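Tannase (PDB 6YQ4) hydrolyses gallotannins, detoxifying them for the bacterium, probably as an alpha/beta-hydrolase-type esterase, and binds a magnesium ion. Local coordinates at residues Thr447-Pro452 / Phe468-Gly473. Numbering follows the deposited sequence.
Sequences TSLAIP and FAAPWG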
ATOM      1  N   THR A 447      -8.074  -6.889   3.343  1.00 28.09           N
ATOM      2  CA  THR A 447      -8.680  -6.692   2.040  1.00 28.29           C
ATOM      3  C   THR A 447      -8.702  -8.034   1.327  1.00 28.35           C
ATOM      4  O   THR A 447      -8.028  -8.984   1.727  1.00 24.31           O
ATOM      5  CB  THR A 447      -7.944  -5.642   1.196  1.00 30.58           C
ATOM      6  OG1 THR A 447      -8.715  -5.363   0.027  1.00 28.76           O
ATOM      7  CG2 THR A 447      -6.563  -6.123   0.778  1.00 32.53           C
ATOM      8  N   SER A 448      -9.524  -8.110   0.297  1.00 27.95           N
ATOM      9  CA  SER A 448      -9.604  -9.306  -0.522  1.00 32.44           C
ATOM     10  C   SER A 448      -8.287  -9.559  -1.254  1.00 32.53           C
ATOM     11  O   SER A 448      -7.690  -8.638  -1.808  1.00 32.88           O
ATOM     12  CB  SER A 448     -10.737  -9.137  -1.526  1.00 41.58           C
ATOM     13  OG  SER A 448     -11.025 -10.356  -2.156  1.00 54.54           O
ATOM     14  N   LEU A 449      -7.827 -10.817  -1.261  1.00 24.25           N
ATOM     15  CA  LEU A 449      -6.680 -11.167  -2.106  1.00 27.00           C
ATOM     16  C   LEU A 449      -6.949 -10.875  -3.588  1.00 27.14           C
ATOM     17  O   LEU A 449      -6.007 -10.727  -4.374  1.00 20.58           O
ATOM     18  CB  LEU A 449      -6.327 -12.647  -1.923  1.00 24.18           C
ATOM     19  CG  LEU A 449      -5.190 -13.239  -2.758  1.00 25.20           C
ATOM     20  CD1 LEU A 449      -3.846 -12.681  -2.310  1.00 25.59           C
ATOM     21  CD2 LEU A 449      -5.186 -14.740  -2.651  1.00 21.56           C
ATOM     22  N   ALA A 450      -8.222 -10.765  -3.967  1.00 29.96           N
ATOM     23  CA  ALA A 450      -8.584 -10.425  -5.335  1.00 24.51           C
ATOM     24  C   ALA A 450      -8.029  -9.071  -5.752  1.00 26.47           C
ATOM     25  O   ALA A 450      -7.766  -8.856  -6.940  1.00 31.77           O
ATOM     26  CB  ALA A 450     -10.111 -10.448  -5.474  1.00 21.53           C
ATOM     27  N   ILE A 451      -7.833  -8.157  -4.802  1.00 26.55           N
ATOM     28  CA  ILE A 451      -7.510  -6.762  -5.102  1.00 18.18           C
ATOM     29  C   ILE A 451      -6.031  -6.633  -5.458  1.00 24.09           C
ATOM     30  O   ILE A 451      -5.716  -6.071  -6.519  1.00 20.99           O
ATOM     31  CB  ILE A 451      -7.887  -5.819  -3.937  1.00 23.47           C
ATOM     32  CG1 ILE A 451      -9.401  -5.648  -3.825  1.00 20.14           C
ATOM     33  CG2 ILE A 451      -7.238  -4.435  -4.149  1.00 21.72           C
ATOM     34  CD1 ILE A 451      -9.963  -4.646  -4.862  1.00 29.84           C
ATOM     35  N   PRO A 452      -5.087  -7.085  -4.621  1.00 24.90           N
ATOM     36  CA  PRO A 452      -3.687  -7.070  -5.072  1.00 16.36           C
ATOM     37  C   PRO A 452      -3.446  -7.963  -6.283  1.00 27.06           C
ATOM     38  O   PRO A 452      -2.634  -7.595  -7.148  1.00 27.93           O
ATOM     39  CB  PRO A 452      -2.888  -7.549  -3.838  1.00 21.68           C
ATOM     40  CG  PRO A 452      -3.889  -8.279  -2.955  1.00 18.98           C
ATOM     41  CD  PRO A 452      -5.206  -7.555  -3.218  1.00 18.01           C
ATOM     42  N   PHE A 468       4.966 -11.175  -7.447  1.00 20.49           N
ATOM     43  CA  PHE A 468       3.755 -11.266  -6.640  1.00 19.76           C
ATOM     44  C   PHE A 468       3.659 -12.638  -6.006  1.00 27.89           C
ATOM     45  O   PHE A 468       3.925 -13.653  -6.654  1.00 35.99           O
ATOM     46  CB  PHE A 468       2.506 -11.014  -7.472  1.00 26.58           C
ATOM     47  CG  PHE A 468       1.196 -11.205  -6.711  1.00 21.89           C
ATOM     48  CD1 PHE A 468       0.905 -10.457  -5.595  1.00 21.91           C
ATOM     49  CD2 PHE A 468       0.242 -12.096  -7.160  1.00 26.42           C
ATOM     50  CE1 PHE A 468      -0.309 -10.612  -4.914  1.00 24.22           C
ATOM     51  CE2 PHE A 468      -0.984 -12.263  -6.469  1.00 40.93           C
ATOM     52  CZ  PHE A 468      -1.251 -11.519  -5.343  1.00 18.11           C
ATOM     53  N   ALA A 469       3.237 -12.653  -4.746  1.00 27.96           N
ATOM     54  CA  ALA A 469       3.290 -13.810  -3.867  1.00 25.60           C
ATOM     55  C   ALA A 469       2.344 -13.568  -2.696  1.00 30.52           C
ATOM     56  O   ALA A 469       2.212 -12.440  -2.207  1.00 24.77           O
ATOM     57  CB  ALA A 469       4.713 -14.051  -3.347  1.00 21.32           C
ATOM     58  N   ALA A 470       1.697 -14.640  -2.244  1.00 31.09           N
ATOM     59  CA  ALA A 470       0.871 -14.632  -1.034  1.00 22.27           C
ATOM     60  C   ALA A 470       1.554 -15.534  -0.020  1.00 26.86           C
ATOM     61  O   ALA A 470       1.312 -16.746   0.009  1.00 35.02           O
ATOM     62  CB  ALA A 470      -0.551 -15.097  -1.324  1.00 20.06           C
ATOM     63  N   PRO A 471       2.435 -14.989   0.813  1.00 31.18           N
ATOM     64  CA  PRO A 471       3.189 -15.829   1.756  1.00 28.79           C
ATOM     65  C   PRO A 471       2.270 -16.532   2.751  1.00 26.73           C
ATOM     66  O   PRO A 471       1.398 -15.915   3.363  1.00 28.81           O
ATOM     67  CB  PRO A 471       4.113 -14.825   2.455  1.00 27.67           C
ATOM     68  CG  PRO A 471       4.131 -13.620   1.560  1.00 28.21           C
ATOM     69  CD  PRO A 471       2.797 -13.566   0.913  1.00 25.58           C
ATOM     70  N   TRP A 472       2.505 -17.825   2.927  1.00 29.44           N
ATOM     71  CA  TRP A 472       1.672 -18.676   3.767  1.00 31.09           C
ATOM     72  C   TRP A 472       1.715 -18.262   5.236  1.00 34.36           C
ATOM     73  O   TRP A 472       2.758 -17.864   5.772  1.00 40.58           O
ATOM     74  CB  TRP A 472       2.131 -20.135   3.632  1.00 30.78           C
ATOM     75  CG  TRP A 472       1.240 -21.071   4.367  1.00 30.72           C
ATOM     76  CD1 TRP A 472       1.447 -21.606   5.617  1.00 27.94           C
ATOM     77  CD2 TRP A 472      -0.019 -21.581   3.913  1.00 32.40           C
ATOM     78  NE1 TRP A 472       0.389 -22.425   5.961  1.00 28.58           N
ATOM     79  CE2 TRP A 472      -0.522 -22.424   4.934  1.00 36.70           C
ATOM     80  CE3 TRP A 472      -0.768 -21.418   2.738  1.00 26.00           C
ATOM     81  CZ2 TRP A 472      -1.743 -23.087   4.815  1.00 31.51           C
ATOM     82  CZ3 TRP A 472      -1.969 -22.072   2.623  1.00 31.72           C
ATOM     83  CH2 TRP A 472      -2.455 -22.894   3.664  1.00 31.99           C
ATOM     84  N   GLY A 473       0.569 -18.394   5.897  1.00 36.05           N
ATOM     85  CA  GLY A 473       0.466 -18.102   7.312  1.00 28.99           C
ATOM     86  C   GLY A 473       0.720 -16.662   7.684  1.00 30.46           C
ATOM     87  O   GLY A 473       1.016 -16.376   8.850  1.00 38.77           O
TER
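Phe-468 takes two apolar neighbours from 447-452 on adjacent atoms of its ring: CE1 lies 4.1 Å from Pro-452 CB, and CZ lies 4.2 Å from Leu-449 CD1. Both approach the ring obliquely. Leu-449 CD1 also reaches Ala-470 CB at 4.2 Å, so one methyl touches both Phe-468 and Ala-470, two residues apart, whose CB atoms point toward 447-452 while that of Ala-469 points away. No hydrogen bond crosses the contact, which buries 148 Å² in all and is purely apolar.

Torsions explain the reach. The bond from CA to CB of Leu-449 does not aim at 468-473, yet with CG anti to the backbone N (chi1 178°) the branch end swings nearer. Phe-468 is likewise extended, CG anti at chi1 175°, which brings CE1 and CZ toward 447-452 across a backbone gap of 8.7 Å between Pro-452 CA and Phe-468 CA; the proline ring covers the rest.

Behind this first shell, the turn entering the helix is shaped by Ser-448: its backbone O accepts from Ile-451 N at 3.0 Å, while its OG accepts a weak capping bond from Ala-450 N (3.4 Å). Helix 212-223 packs against Ser-448, Ala-450 and Ile-451. Phe-468 also touches Ile-438 of strand 435-439 and Ile-306 of helix 298-316, and backbone hydrogen bonds join Ala-469 to His-440 and Pro-471 to Ala-442.

The contact therefore joins the turn into helix 450-461 and its first residues to the end of strand 465-469 and the loop after it, within the beta-alpha-beta unit begun by strand 435-439. Strand 465-469 edges the main mixed sheet, and Leu-449 lies near, without touching, a possible Ser-166/His-476/Asp-444 triad, consistent with the C-terminal part of an alpha/beta-hydrolase fold.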